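Local coordinates for protein 1-pyrroline-5-carboxylate dehydrogenase (Thermus thermophilus, PDB 1UZB) that probably catalyses the NAD(P)+-dependent oxidation of 1-pyrroline-5-carboxylate, through its open semialdehyde form, to glutamate, the closing step of proline breakdown, at residues Ile142-Tyr145 with Ala146-Leu150; Trp183-Pro186 with Val187-Phe190. All coordinates share one frame; numbering follows the deposited sequence.

In the fold
Both contacts are short-range and lie at opposite ends of two helices that touch: contact 1 is the closing part of helix 128-149, contact 2 the entry into helix 188-199. Their centres are about 19 Å apart and their nearest atoms about 7 Å. Contact 2 sits deep, about 5 Å from the centre of the chain, whereas contact 1 lies about 18 Å out, with a polar side that is partly exposed. Chemistry follows place. Ile142-Leu150 combines regular helical bonds with a salt bridge and a water; within Trp183-Phe190 the two halves meet through apolar packing and one weak backbone bond. Helix 128-149 serves both, since Asp134 and Ala138, farther back along it, touch contact 2.

Contact 1 of 2, residues Ile142-Tyr145 with Ala146-Leu150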
loop_
_atom_site.group_PDB
_atom_site.type_symbol
_atom_site.label_atom_id
_atom_site.label_comp_id
_atom_site.label_asym_id
_atom_site.label_seq_id
_atom_site.Cartn_x
_atom_site.Cartn_y
_atom_site.Cartn_z
ATOM N N ILE A 142 23.843 1.985 -13.938
ATOM C CA ILE A 142 22.920 1.931 -15.062
ATOM C C ILE A 142 21.635 1.193 -14.686
ATOM O O ILE A 142 20.534 1.688 -14.930
ATOM C CB ILE A 142 23.566 1.238 -16.280
ATOM C CG1 ILE A 142 24.842 1.979 -16.692
ATOM C CG2 ILE A 142 22.585 1.222 -17.439
ATOM C CD1 ILE A 142 25.653 1.250 -17.751
ATOM N N GLU A 143 21.780 0.016 -14.084
ATOM C CA GLU A 143 20.629 -0.788 -13.681
ATOM C C GLU A 143 19.774 -0.074 -12.635
ATOM O O GLU A 143 18.543 -0.091 -12.706
ATOM C CB GLU A 143 21.096 -2.131 -13.108
ATOM C CG GLU A 143 21.782 -3.067 -14.094
ATOM C CD GLU A 143 20.810 -3.783 -15.016
ATOM O OE1 GLU A 143 19.590 -3.729 -14.769
ATOM O OE2 GLU A 143 21.272 -4.416 -15.990
ATOM N N TYR A 144 20.433 0.560 -11.669
ATOM C CA TYR A 144 19.731 1.262 -10.605
ATOM C C TYR A 144 18.998 2.498 -11.114
ATOM O O TYR A 144 17.799 2.649 -10.881
ATOM C CB TYR A 144 20.710 1.665 -9.496
ATOM C CG TYR A 144 20.025 2.229 -8.272
ATOM C CD1 TYR A 144 19.569 1.393 -7.249
ATOM C CD2 TYR A 144 19.790 3.597 -8.157
ATOM C CE1 TYR A 144 18.896 1.913 -6.141
ATOM C CE2 TYR A 144 19.119 4.122 -7.063
ATOM C CZ TYR A 144 18.676 3.280 -6.061
ATOM O OH TYR A 144 18.016 3.814 -4.979
ATOM N N TYR A 145 19.709 3.382 -11.809
ATOM C CA TYR A 145 19.085 4.599 -12.319
ATOM C C TYR A 145 17.976 4.318 -13.339
ATOM O O TYR A 145 17.009 5.074 -13.419
ATOM C CB TYR A 145 20.150 5.535 -12.903
ATOM C CG TYR A 145 21.114 6.101 -11.870
ATOM C CD1 TYR A 145 22.422 6.425 -12.220
ATOM C CD2 TYR A 145 20.717 6.306 -10.543
ATOM C CE1 TYR A 145 23.319 6.933 -11.284
ATOM C CE2 TYR A 145 21.610 6.813 -9.589
ATOM C CZ TYR A 145 22.907 7.122 -9.967
ATOM O OH TYR A 145 23.807 7.588 -9.033
ATOM N N ALA A 146 18.093 3.237 -14.108
ATOM C CA ALA A 146 17.047 2.905 -15.076
ATOM C C ALA A 146 15.731 2.672 -14.332
ATOM O O ALA A 146 14.667 3.094 -14.781
ATOM C CB ALA A 146 17.424 1.658 -15.856
ATOM N N ARG A 147 15.818 1.983 -13.198
ATOM C CA ARG A 147 14.650 1.682 -12.380
ATOM C C ARG A 147 14.194 2.890 -11.568
ATOM O O ARG A 147 13.006 3.191 -11.496
ATOM C CB ARG A 147 14.962 0.516 -11.434
ATOM C CG ARG A 147 15.164 -0.826 -12.139
ATOM C CD ARG A 147 15.716 -1.869 -11.171
ATOM N NE ARG A 147 15.768 -3.223 -11.728
ATOM C CZ ARG A 147 16.638 -3.641 -12.642
ATOM N NH1 ARG A 147 16.594 -4.893 -13.074
ATOM N NH2 ARG A 147 17.556 -2.816 -13.121
ATOM N N ALA A 148 15.145 3.586 -10.959
ATOM C CA ALA A 148 14.815 4.742 -10.139
ATOM C C ALA A 148 14.113 5.840 -10.931
ATOM O O ALA A 148 13.218 6.513 -10.412
ATOM C CB ALA A 148 16.077 5.291 -9.485
ATOM N N ALA A 149 14.509 6.014 -12.188
ATOM C CA ALA A 149 13.914 7.044 -13.033
ATOM C C ALA A 149 12.406 6.848 -13.197
ATOM O O ALA A 149 11.655 7.818 -13.305
ATOM C CB ALA A 149 14.598 7.053 -14.402
ATOM N N LEU A 150 11.954 5.599 -13.209
ATOM C CA LEU A 150 10.528 5.332 -13.371
ATOM C C LEU A 150 9.698 5.833 -12.195
ATOM O O LEU A 150 8.490 6.045 -12.324
ATOM C CB LEU A 150 10.299 3.835 -13.581
ATOM C CG LEU A 150 10.738 3.325 -14.959
ATOM C CD1 LEU A 150 10.766 1.806 -14.967
ATOM C CD2 LEU A 150 9.788 3.853 -16.023
HETATM O O HOH W 1 18.056 -5.778 -15.444
#
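The last turns of helix 128-149 show how an i to i+4 ion pair can lie over a helical backbone, here between Glu143 and Arg147. The two side chains run side by side, and a carboxylate tilted 47° from the guanidinium plane presents the anti lone pair of Glu143 OE1 to Arg147 NH2 at 2.8 Å, with an N-H···O angle of 169°. Arg147 NH2 also donates to Glu143 O at 2.9 Å. Both acceptors lie near the guanidinium plane, although NH2 stands well above the plane of the carbonyl it binds. A bend at chi2 of Glu143 (-77°) carries its carboxylate along the helix to this meeting. A water accepts from Arg147 NH1 and donates to Glu143 OE1 at 2.6 Å, so this oxygen is gripped twice and the guanidinium is held against rotation. Along the backbone, Ala148 N bonds to Tyr144 O at 2.8 Å, while Ala148 CB lies oblique to the Tyr144 ring, 4.1 Å from Tyr144 CE2. Beyond the pair, Arg110 of helix 95-111 holds Glu143 OE2 and the N-terminal Glu4 O takes Arg147 NH1. Tyr145 OH bonds Gly498 N, Ala148 and Ala149 meet Leu503 of helix 500-504, and Ile142, Tyr145 and Ala149 pack against Thr191, Val195 and Ala199 of helix 188-199.

Contact 2 of 2, residues Trp183-Pro186 with Val187-Phe190; sequences WNFP and VAIF
Phe185 and Ile189 meet where the Trp-Asn-Phe-Pro loop, familiar from the aldehyde dehydrogenase family and bordering the catalytic site in relatives, turns into helix 188-199. The principle illustrated is that, between a loop and the first turn of the helix it starts, apolar packing can accompany a single weak backbone bond. Phe185 O receives Ile189 N at 3.0 Å, but an N-H···O angle of 134° makes this hydrogen bond weak. The tight part lies at Pro186, whose O stands only 3.1 Å from Phe190 CB. With its CG anti to the backbone N (chi1 180°), Phe190 also brings ring carbon CG to 3.6 Å from Pro186 O, which approaches the ring obliquely. Pro186, Val187 and Phe190 are all buried. The looser side is that of Phe185 and Ile189, both partly exposed. Here Phe185 CB touches Ile189 CG1 and Ile189 CD1, each at 3.7 Å, whereas the ring begins only at 4.1 Å, from Phe185 CG to Ile189 CD1. The Phe185 side chain starts toward the helix and then leads away from it, and the ring has a cation-pi partner in Lys126. Ala188 CB lies farther off, 4.3 Å from Phe185 CB. The turn sits between helices: Asn184 ND2 bonds Gln320 O, Asp134 OD1 of helix 128-149 accepts from Ala188 N, Leu120 of helix 113-124 touches Pro186 and Val187, and helix 213-226 packs against Pro186 through Val215 and against Phe190 through Val219 and Phe220.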
loop_
_atom_site.group_PDB
_atom_site.type_symbol
_atom_site.label_atom_id
_atom_site.label_comp_id
_atom_site.label_asym_id
_atom_site.label_seq_id
_atom_site.Cartn_x
_atom_site.Cartn_y
_atom_site.Cartn_z
ATOM N N TRP A 183 39.575 10.310 -12.400
ATOM C CA TRP A 183 40.399 9.254 -12.970
ATOM C C TRP A 183 40.443 8.005 -12.101
ATOM O O TRP A 183 40.811 6.936 -12.584
ATOM C CB TRP A 183 41.840 9.737 -13.205
ATOM C CG TRP A 183 42.500 10.393 -12.018
ATOM C CD1 TRP A 183 42.616 11.733 -11.790
ATOM C CD2 TRP A 183 43.148 9.742 -10.912
ATOM N NE1 TRP A 183 43.298 11.961 -10.619
ATOM C CE2 TRP A 183 43.635 10.757 -10.059
ATOM C CE3 TRP A 183 43.365 8.400 -10.561
ATOM C CZ2 TRP A 183 44.326 10.477 -8.876
ATOM C CZ3 TRP A 183 44.056 8.122 -9.381
ATOM C CH2 TRP A 183 44.527 9.157 -8.555
ATOM N N ASN A 184 40.059 8.118 -10.831
ATOM C CA ASN A 184 40.144 6.954 -9.952
ATOM C C ASN A 184 39.048 5.901 -10.128
ATOM O O ASN A 184 39.259 4.732 -9.811
ATOM C CB ASN A 184 40.281 7.404 -8.490
ATOM C CG ASN A 184 39.009 7.990 -7.922
ATOM O OD1 ASN A 184 38.180 8.550 -8.639
ATOM N ND2 ASN A 184 38.860 7.881 -6.608
ATOM N N PHE A 185 37.886 6.311 -10.628
ATOM C CA PHE A 185 36.795 5.382 -10.928
ATOM C C PHE A 185 36.278 5.855 -12.278
ATOM O O PHE A 185 35.139 6.301 -12.404
ATOM C CB PHE A 185 35.692 5.438 -9.871
ATOM C CG PHE A 185 36.076 4.788 -8.576
ATOM C CD1 PHE A 185 36.692 5.523 -7.569
ATOM C CD2 PHE A 185 35.862 3.426 -8.379
ATOM C CE1 PHE A 185 37.094 4.910 -6.381
ATOM C CE2 PHE A 185 36.259 2.803 -7.198
ATOM C CZ PHE A 185 36.877 3.549 -6.197
ATOM N N PRO A 186 37.129 5.748 -13.315
ATOM C CA PRO A 186 36.848 6.159 -14.690
ATOM C C PRO A 186 35.809 5.386 -15.481
ATOM O O PRO A 186 35.495 5.752 -16.613
ATOM C CB PRO A 186 38.223 6.138 -15.334
ATOM C CG PRO A 186 38.851 4.971 -14.690
ATOM C CD PRO A 186 38.445 5.085 -13.235
ATOM N N VAL A 187 35.304 4.299 -14.913
ATOM C CA VAL A 187 34.235 3.572 -15.576
ATOM C C VAL A 187 32.992 3.795 -14.713
ATOM O O VAL A 187 31.994 4.320 -15.185
ATOM C CB VAL A 187 34.515 2.058 -15.706
ATOM C CG1 VAL A 187 33.316 1.370 -16.356
ATOM C CG2 VAL A 187 35.753 1.832 -16.557
ATOM N N ALA A 188 33.083 3.447 -13.432
ATOM C CA ALA A 188 31.958 3.596 -12.512
ATOM C C ALA A 188 31.385 5.007 -12.355
ATOM O O ALA A 188 30.223 5.243 -12.676
ATOM C CB ALA A 188 32.339 3.052 -11.141
ATOM N N ILE A 189 32.184 5.939 -11.842
ATOM C CA ILE A 189 31.693 7.299 -11.630
ATOM C C ILE A 189 31.439 8.033 -12.947
ATOM O O ILE A 189 30.484 8.796 -13.067
ATOM C CB ILE A 189 32.655 8.076 -10.713
ATOM C CG1 ILE A 189 32.654 7.415 -9.330
ATOM C CG2 ILE A 189 32.228 9.535 -10.593
ATOM C CD1 ILE A 189 33.593 8.051 -8.333
ATOM N N PHE A 190 32.289 7.785 -13.935
ATOM C CA PHE A 190 32.129 8.370 -15.261
ATOM C C PHE A 190 30.730 7.986 -15.761
ATOM O O PHE A 190 29.948 8.832 -16.188
ATOM C CB PHE A 190 33.209 7.791 -16.183
ATOM C CG PHE A 190 33.162 8.300 -17.597
ATOM C CD1 PHE A 190 33.633 9.569 -17.912
ATOM C CD2 PHE A 190 32.692 7.487 -18.621
ATOM C CE1 PHE A 190 33.641 10.020 -19.234
ATOM C CE2 PHE A 190 32.695 7.926 -19.946
ATOM C CZ PHE A 190 33.172 9.195 -20.253
#